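Local coordinates for protein putative endo-1,4-beta-xylanase (Bacteroides thetaiotaomicron VPI-5482, PDB 5MSX) that probably hydrolyses O-glycosidic bonds as a calcium-binding family 43 glycoside hydrolase, consistent with an arabinofuranosidase acting on plant pectin, at residues C[252-264]-C[271-283]. Residues are numbered along the deposited sequence; the frame is centred on the assembly and turned at random.
Sequences ERGIFGPGHGCVF and NYYFAYLEFGRRS. With CA (calcium ion), chain S; EDO (1,2-ethanediol), chain B.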
ATOM      1  N   GLU C 252      30.431  10.728  37.041  1.00 25.02           N
ATOM      2  CA  GLU C 252      30.980   9.606  37.815  1.00 27.01           C
ATOM      3  C   GLU C 252      31.349   8.377  36.968  1.00 29.41           C
ATOM      4  O   GLU C 252      32.385   7.762  37.193  1.00 31.47           O
ATOM      5  CB  GLU C 252      29.980   9.166  38.891  1.00 26.01           C
ATOM      6  N   ARG C 253      30.490   8.004  36.021  1.00 27.22           N
ATOM      7  CA  ARG C 253      30.761   6.884  35.116  1.00 24.99           C
ATOM      8  C   ARG C 253      31.498   7.274  33.853  1.00 22.11           C
ATOM      9  O   ARG C 253      31.856   6.417  33.070  1.00 22.29           O
ATOM     10  CB  ARG C 253      29.472   6.139  34.763  1.00 26.68           C
ATOM     11  CG  ARG C 253      28.900   5.409  35.968  1.00 29.12           C
ATOM     12  CD  ARG C 253      27.655   4.623  35.634  1.00 30.70           C
ATOM     13  NE  ARG C 253      26.843   4.436  36.836  1.00 34.29           N
ATOM     14  CZ  ARG C 253      25.528   4.204  36.876  1.00 36.16           C
ATOM     15  NH1 ARG C 253      24.787   4.134  35.773  1.00 35.15           N
ATOM     16  NH2 ARG C 253      24.930   4.062  38.059  1.00 37.76           N
ATOM     17  N   GLY C 254      31.778   8.544  33.655  1.00 20.14           N
ATOM     18  CA  GLY C 254      32.511   8.975  32.448  1.00 19.76           C
ATOM     19  C   GLY C 254      31.699   8.770  31.155  1.00 19.82           C
ATOM     20  O   GLY C 254      32.244   8.292  30.143  1.00 17.54           O
ATOM     21  N   ILE C 255      30.404   9.119  31.197  1.00 18.75           N
ATOM     22  CA  ILE C 255      29.503   8.978  30.033  1.00 19.30           C
ATOM     23  C   ILE C 255      28.936  10.338  29.668  1.00 18.87           C
ATOM     24  O   ILE C 255      28.115  10.877  30.399  1.00 19.46           O
ATOM     25  CB  ILE C 255      28.392   7.940  30.295  1.00 20.12           C
ATOM     26  CG1 ILE C 255      29.041   6.555  30.496  1.00 20.78           C
ATOM     27  CG2 ILE C 255      27.378   7.892  29.131  1.00 20.27           C
ATOM     28  CD1 ILE C 255      28.140   5.544  31.174  1.00 22.57           C
ATOM     29  N   PHE C 256      29.409  10.887  28.548  1.00 17.73           N
ATOM     30  CA  PHE C 256      29.154  12.269  28.153  1.00 17.54           C
ATOM     31  C   PHE C 256      28.230  12.369  26.932  1.00 17.18           C
ATOM     32  O   PHE C 256      28.468  11.721  25.905  1.00 15.34           O
ATOM     33  CB  PHE C 256      30.488  12.957  27.826  1.00 19.29           C
ATOM     34  CG  PHE C 256      31.390  13.121  29.018  1.00 20.41           C
ATOM     35  CD1 PHE C 256      32.288  12.120  29.372  1.00 20.80           C
ATOM     36  CD2 PHE C 256      31.330  14.271  29.796  1.00 21.26           C
ATOM     37  CE1 PHE C 256      33.121  12.267  30.481  1.00 21.76           C
ATOM     38  CE2 PHE C 256      32.153  14.422  30.912  1.00 22.39           C
ATOM     39  CZ  PHE C 256      33.060  13.428  31.243  1.00 22.30           C
ATOM     40  N   GLY C 257      27.191  13.189  27.054  1.00 16.85           N
ATOM     41  CA  GLY C 257      26.375  13.588  25.915  1.00 16.30           C
ATOM     42  C   GLY C 257      25.643  12.409  25.300  1.00 15.76           C
ATOM     43  O   GLY C 257      25.872  12.101  24.131  1.00 15.20           O
ATOM     44  N   PRO C 258      24.790  11.721  26.098  1.00 16.35           N
ATOM     45  CA  PRO C 258      23.982  10.599  25.620  1.00 16.03           C
ATOM     46  C   PRO C 258      22.832  11.032  24.728  1.00 15.96           C
ATOM     47  O   PRO C 258      21.684  11.197  25.183  1.00 16.91           O
ATOM     48  CB  PRO C 258      23.479   9.941  26.909  1.00 16.09           C
ATOM     49  CG  PRO C 258      23.394  11.042  27.856  1.00 16.01           C
ATOM     50  CD  PRO C 258      24.598  11.918  27.549  1.00 15.89           C
ATOM     51  N   GLY C 259      23.144  11.186  23.443  1.00 15.89           N
ATOM     52  CA  GLY C 259      22.188  11.702  22.470  1.00 15.67           C
ATOM     53  C   GLY C 259      21.645  10.743  21.424  1.00 15.04           C
ATOM     54  O   GLY C 259      21.513   9.554  21.640  1.00 14.66           O
ATOM     55  N   HIS C 260      21.355  11.326  20.270  1.00 15.15           N
ATOM     56  CA  HIS C 260      20.540  10.739  19.231  1.00 14.68           C
ATOM     57  C   HIS C 260      20.753   9.223  19.100  1.00 14.23           C
ATOM     58  O   HIS C 260      21.861   8.755  18.734  1.00 13.06           O
ATOM     59  CB  HIS C 260      20.857  11.453  17.931  1.00 15.36           C
ATOM     60  CG  HIS C 260      19.951  11.112  16.796  1.00 15.61           C
ATOM     61  ND1 HIS C 260      19.908  11.882  15.653  1.00 15.60           N
ATOM     62  CD2 HIS C 260      19.096  10.077  16.591  1.00 15.66           C
ATOM     63  CE1 HIS C 260      19.066  11.337  14.791  1.00 15.72           C
ATOM     64  NE2 HIS C 260      18.544  10.254  15.349  1.00 15.88           N
ATOM     65  N   GLY C 261      19.692   8.488  19.463  1.00 13.83           N
ATOM     66  CA  GLY C 261      19.620   7.049  19.266  1.00 14.74           C
ATOM     67  C   GLY C 261      18.214   6.569  19.007  1.00 15.32           C
ATOM     68  O   GLY C 261      17.509   7.159  18.192  1.00 15.37           O
ATOM     69  N   CYS C 262      17.803   5.489  19.668  1.00 16.01           N
ATOM     70  CA  CYS C 262      16.459   4.949  19.446  1.00 15.94           C
ATOM     71  C   CYS C 262      15.999   4.209  20.689  1.00 16.15           C
ATOM     72  O   CYS C 262      16.777   4.036  21.649  1.00 15.59           O
ATOM     73  CB  CYS C 262      16.427   4.005  18.255  1.00 16.46           C
ATOM     74  SG  CYS C 262      17.419   2.519  18.536  1.00 20.38           S
ATOM     75  N   VAL C 263      14.738   3.799  20.647  1.00 16.12           N
ATOM     76  CA  VAL C 263      14.129   2.840  21.566  1.00 16.79           C
ATOM     77  C   VAL C 263      13.642   1.625  20.782  1.00 17.65           C
ATOM     78  O   VAL C 263      13.115   1.739  19.679  1.00 16.89           O
ATOM     79  CB  VAL C 263      12.977   3.469  22.416  1.00 15.87           C
ATOM     80  CG1 VAL C 263      12.193   2.417  23.216  1.00 15.59           C
ATOM     81  CG2 VAL C 263      13.563   4.505  23.372  1.00 16.05           C
ATOM     82  N   PHE C 264      13.848   0.445  21.355  1.00 18.67           N
ATOM     83  CA  PHE C 264      13.354  -0.779  20.768  1.00 20.08           C
ATOM     84  C   PHE C 264      13.032  -1.830  21.847  1.00 19.63           C
ATOM     85  O   PHE C 264      13.507  -1.752  22.974  1.00 18.80           O
ATOM     86  CB  PHE C 264      14.352  -1.340  19.727  1.00 20.66           C
ATOM     87  CG  PHE C 264      15.576  -1.941  20.334  1.00 22.12           C
ATOM     88  CD1 PHE C 264      16.648  -1.151  20.674  1.00 24.15           C
ATOM     89  CD2 PHE C 264      15.630  -3.312  20.603  1.00 24.66           C
ATOM     90  CE1 PHE C 264      17.788  -1.710  21.262  1.00 26.12           C
ATOM     91  CE2 PHE C 264      16.743  -3.889  21.204  1.00 24.75           C
ATOM     92  CZ  PHE C 264      17.826  -3.089  21.533  1.00 25.89           C
ATOM     93  N   ASN C 271      10.440  -5.952  27.133  1.00 24.32           N
ATOM     94  CA  ASN C 271      11.758  -5.526  27.566  1.00 24.39           C
ATOM     95  C   ASN C 271      12.149  -4.431  26.623  1.00 21.73           C
ATOM     96  O   ASN C 271      12.374  -4.694  25.443  1.00 21.19           O
ATOM     97  CB  ASN C 271      12.757  -6.682  27.523  1.00 25.93           C
ATOM     98  CG  ASN C 271      12.310  -7.866  28.362  1.00 28.79           C
ATOM     99  OD1 ASN C 271      12.430  -9.014  27.934  1.00 33.23           O
ATOM    100  ND2 ASN C 271      11.781  -7.596  29.554  1.00 27.98           N
ATOM    101  N   TYR C 272      12.162  -3.199  27.117  1.00 19.71           N
ATOM    102  CA  TYR C 272      12.557  -2.062  26.284  1.00 18.89           C
ATOM    103  C   TYR C 272      14.030  -1.715  26.555  1.00 17.80           C
ATOM    104  O   TYR C 272      14.535  -1.928  27.663  1.00 15.89           O
ATOM    105  CB  TYR C 272      11.648  -0.860  26.553  1.00 18.62           C
ATOM    106  CG  TYR C 272      10.307  -0.965  25.904  1.00 18.51           C
ATOM    107  CD1 TYR C 272       9.364  -1.890  26.352  1.00 18.97           C
ATOM    108  CD2 TYR C 272       9.981  -0.187  24.802  1.00 18.29           C
ATOM    109  CE1 TYR C 272       8.121  -2.001  25.749  1.00 18.23           C
ATOM    110  CE2 TYR C 272       8.743  -0.299  24.189  1.00 17.86           C
ATOM    111  CZ  TYR C 272       7.827  -1.204  24.663  1.00 17.99           C
ATOM    112  OH  TYR C 272       6.609  -1.325  24.049  1.00 19.27           O
ATOM    113  N   TYR C 273      14.683  -1.204  25.508  1.00 17.71           N
ATOM    114  CA  TYR C 273      16.086  -0.781  25.517  1.00 17.91           C
ATOM    115  C   TYR C 273      16.209   0.595  24.871  1.00 17.20           C
ATOM    116  O   TYR C 273      15.434   0.947  23.993  1.00 16.72           O
ATOM    117  CB  TYR C 273      16.968  -1.794  24.754  1.00 19.03           C
ATOM    118  CG  TYR C 273      16.926  -3.147  25.401  1.00 20.78           C
ATOM    119  CD1 TYR C 273      17.780  -3.476  26.458  1.00 21.37           C
ATOM    120  CD2 TYR C 273      15.964  -4.069  25.019  1.00 22.79           C
ATOM    121  CE1 TYR C 273      17.694  -4.716  27.086  1.00 22.85           C
ATOM    122  CE2 TYR C 273      15.877  -5.314  25.623  1.00 23.84           C
ATOM    123  CZ  TYR C 273      16.733  -5.628  26.653  1.00 23.79           C
ATOM    124  OH  TYR C 273      16.586  -6.857  27.246  1.00 27.20           O
ATOM    125  N   PHE C 274      17.204   1.334  25.330  1.00 17.20           N
ATOM    126  CA  PHE C 274      17.542   2.689  24.873  1.00 17.27           C
ATOM    127  C   PHE C 274      18.963   2.623  24.295  1.00 16.72           C
ATOM    128  O   PHE C 274      19.898   2.208  24.987  1.00 16.13           O
ATOM    129  CB  PHE C 274      17.475   3.650  26.070  1.00 16.83           C
ATOM    130  CG  PHE C 274      17.931   5.043  25.771  1.00 17.40           C
ATOM    131  CD1 PHE C 274      17.186   5.877  24.905  1.00 18.11           C
ATOM    132  CD2 PHE C 274      19.085   5.552  26.359  1.00 16.58           C
ATOM    133  CE1 PHE C 274      17.591   7.179  24.653  1.00 18.36           C
ATOM    134  CE2 PHE C 274      19.499   6.865  26.106  1.00 17.20           C
ATOM    135  CZ  PHE C 274      18.767   7.676  25.257  1.00 17.46           C
ATOM    136  N   ALA C 275      19.112   2.990  23.029  1.00 15.72           N
ATOM    137  CA  ALA C 275      20.420   3.077  22.388  1.00 15.75           C
ATOM    138  C   ALA C 275      20.734   4.521  22.235  1.00 16.67           C
ATOM    139  O   ALA C 275      19.842   5.308  21.919  1.00 18.25           O
ATOM    140  CB  ALA C 275      20.382   2.444  21.037  1.00 15.83           C
ATOM    141  N   TYR C 276      22.000   4.886  22.433  1.00 16.56           N
ATOM    142  CA  TYR C 276      22.402   6.291  22.348  1.00 17.02           C
ATOM    143  C   TYR C 276      23.842   6.443  21.852  1.00 15.87           C
ATOM    144  O   TYR C 276      24.687   5.590  22.062  1.00 14.19           O
ATOM    145  CB  TYR C 276      22.242   6.978  23.697  1.00 16.79           C
ATOM    146  CG  TYR C 276      23.048   6.325  24.805  1.00 18.01           C
ATOM    147  CD1 TYR C 276      22.577   5.188  25.455  1.00 18.05           C
ATOM    148  CD2 TYR C 276      24.288   6.834  25.200  1.00 17.95           C
ATOM    149  CE1 TYR C 276      23.321   4.587  26.468  1.00 18.57           C
ATOM    150  CE2 TYR C 276      25.031   6.223  26.199  1.00 18.51           C
ATOM    151  CZ  TYR C 276      24.542   5.107  26.834  1.00 18.18           C
ATOM    152  OH  TYR C 276      25.272   4.497  27.848  1.00 19.49           O
ATOM    153  N   LEU C 277      24.102   7.555  21.195  1.00 15.38           N
ATOM    154  CA  LEU C 277      25.480   7.914  20.882  1.00 15.59           C
ATOM    155  C   LEU C 277      26.113   8.516  22.130  1.00 16.20           C
ATOM    156  O   LEU C 277      25.394   8.986  23.031  1.00 14.66           O
ATOM    157  CB  LEU C 277      25.536   8.875  19.679  1.00 15.89           C
ATOM    158  CG  LEU C 277      25.068  10.308  19.908  1.00 16.18           C
ATOM    159  CD1 LEU C 277      26.113  11.179  20.615  1.00 16.59           C
ATOM    160  CD2 LEU C 277      24.677  10.951  18.563  1.00 16.81           C
ATOM    161  N   GLU C 278      27.460   8.534  22.144  1.00 16.25           N
ATOM    162  CA  GLU C 278      28.236   9.078  23.239  1.00 16.21           C
ATOM    163  C   GLU C 278      29.324   9.962  22.622  1.00 15.83           C
ATOM    164  O   GLU C 278      29.757   9.710  21.490  1.00 15.87           O
ATOM    165  CB  GLU C 278      28.806   7.951  24.121  1.00 17.40           C
ATOM    166  CG  GLU C 278      29.239   8.379  25.545  1.00 17.85           C
ATOM    167  CD  GLU C 278      30.723   8.790  25.660  1.00 18.46           C
ATOM    168  OE1 GLU C 278      31.115   9.286  26.768  1.00 17.94           O
ATOM    169  OE2 GLU C 278      31.507   8.611  24.659  1.00 18.01           O
ATOM    170  N   PHE C 279      29.666  11.047  23.317  1.00 15.15           N
ATOM    171  CA  PHE C 279      30.632  12.075  22.830  1.00 16.70           C
ATOM    172  C   PHE C 279      31.908  11.504  22.167  1.00 16.04           C
ATOM    173  O   PHE C 279      32.388  12.025  21.159  1.00 15.90           O
ATOM    174  CB  PHE C 279      31.005  13.041  23.980  1.00 17.82           C
ATOM    175  CG  PHE C 279      31.995  14.109  23.578  1.00 18.97           C
ATOM    176  CD1 PHE C 279      31.587  15.205  22.817  1.00 18.78           C
ATOM    177  CD2 PHE C 279      33.336  14.010  23.951  1.00 20.25           C
ATOM    178  CE1 PHE C 279      32.489  16.181  22.449  1.00 20.91           C
ATOM    179  CE2 PHE C 279      34.250  14.987  23.577  1.00 21.64           C
ATOM    180  CZ  PHE C 279      33.827  16.077  22.830  1.00 21.23           C
ATOM    181  N   GLY C 280      32.432  10.423  22.731  1.00 16.52           N
ATOM    182  CA  GLY C 280      33.523   9.694  22.145  1.00 17.24           C
ATOM    183  C   GLY C 280      34.801  10.502  22.065  1.00 18.43           C
ATOM    184  O   GLY C 280      35.228  11.114  23.063  1.00 18.14           O
ATOM    185  N   ARG C 281      35.399  10.509  20.874  1.00 17.69           N
ATOM    186  CA  ARG C 281      36.652  11.201  20.653  1.00 18.98           C
ATOM    187  C   ARG C 281      36.434  12.577  20.031  1.00 19.18           C
ATOM    188  O   ARG C 281      37.348  13.080  19.355  1.00 19.18           O
ATOM    189  CB  ARG C 281      37.593  10.360  19.780  1.00 19.40           C
ATOM    190  CG  ARG C 281      38.070   9.066  20.413  1.00 20.06           C
ATOM    191  CD  ARG C 281      37.034   7.949  20.320  1.00 20.09           C
ATOM    192  NE  ARG C 281      37.629   6.636  20.484  1.00 20.69           N
ATOM    193  CZ  ARG C 281      36.946   5.527  20.777  1.00 21.95           C
ATOM    194  NH1 ARG C 281      35.618   5.538  20.891  1.00 22.52           N
ATOM    195  NH2 ARG C 281      37.592   4.386  20.939  1.00 22.80           N
ATOM    196  N   ARG C 282      35.243  13.161  20.267  1.00 19.01           N
ATOM    197  CA  ARG C 282      34.818  14.491  19.781  1.00 20.95           C
ATOM    198  C   ARG C 282      34.385  14.461  18.310  1.00 19.94           C
ATOM    199  O   ARG C 282      34.767  13.571  17.576  1.00 19.19           O
ATOM    200  CB  ARG C 282      35.901  15.606  20.030  1.00 21.86           C
ATOM    201  CG  ARG C 282      36.692  16.076  18.802  1.00 22.62           C
ATOM    202  CD  ARG C 282      37.929  16.866  19.195  1.00 23.63           C
ATOM    203  NE  ARG C 282      37.604  18.022  20.039  1.00 23.22           N
ATOM    204  CZ  ARG C 282      37.304  19.238  19.589  1.00 25.31           C
ATOM    205  NH1 ARG C 282      37.037  20.222  20.449  1.00 25.55           N
ATOM    206  NH2 ARG C 282      37.277  19.504  18.284  1.00 25.35           N
ATOM    207  N   SER C 283      33.634  15.489  17.909  1.00 21.80           N
ATOM    208  CA  SER C 283      33.135  15.649  16.532  1.00 22.94           C
ATOM    209  C   SER C 283      32.437  14.335  16.107  1.00 22.28           C
ATOM    210  O   SER C 283      31.700  13.728  16.909  1.00 21.21           O
ATOM    211  CB  SER C 283      34.303  16.077  15.610  1.00 23.66           C
ATOM    212  OG  SER C 283      33.884  16.275  14.265  1.00 24.79           O
TER
HETATM  213 CA    CA S 501      16.554   8.708  14.369  1.00 14.04          CA
HETATM  214  C1  EDO B 513      15.212 -11.126  25.700  1.00 52.58           C
HETATM  215  O1  EDO B 513      14.908 -10.388  24.496  1.00 49.67           O
HETATM  216  C2  EDO B 513      15.645 -10.151  26.793  1.00 50.53           C
HETATM  217  O2  EDO B 513      15.016  -8.869  26.573  1.00 46.25           O
HETATM  218  O   HOH W   1      17.162   6.630  15.244  1.00 15.71           O
HETATM  219  O   HOH W   2      15.836   8.716  16.605  1.00 15.93           O
HETATM  220  O   HOH W   3      14.583   7.633  13.470  1.00 11.42           O
HETATM  221  O   HOH W   4      16.400   9.596  11.974  1.00 13.57           O
HETATM  222  O   HOH W   5      18.464   7.901  12.988  1.00 13.13           O
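The ring of F264 carries the CB of Y273 over one face, 3.9 Å from the ring centroid, a CH-pi contact displaced toward the rim. The two rings lie near parallel, their planes 24° apart, but have slid so far that they barely overlap; chi1 of 73°, with CG between the backbone N and carbonyl carbon, brings the F264 ring across to Y273. V263 meets two aromatic edges, CG1 at Y272 and CG2 at F274. Further along, P258 CB touches Y276 CD2 at 3.6 Å. A calcium ion lies in the plane of the H260 ring at its edge, bound by NE2 at 2.7 Å; two of the metal's waters donate to G261 O. The strands 261-264 and 272-278 form an antiparallel hairpin in one blade of the family 43 five-bladed beta-propeller; just ahead of it the chain turns a corner at H260, whose side chain touches the predicted proton acceptor D36 and the predicted pKa-modulating D154. C262 and A275 are a hydrogen-bonded pair, as are F264 and Y273. Where the chain runs up to the corner, E278 bends at chi2 (-92°) and turns its carboxylate back: OE1 accepts F256 N at 2.9 Å, nearly straight, on its anti side and somewhat out of the carboxylate plane, and also meets R349 in a salt bridge, while G280 N reaches OE2 from above the plane. Replacing E278 by an alanine is likely to leave the N-H groups of the buried F256 and G280 without these acceptors and R349 without this countercharge. F279 N closes on F256 O at 2.9 Å.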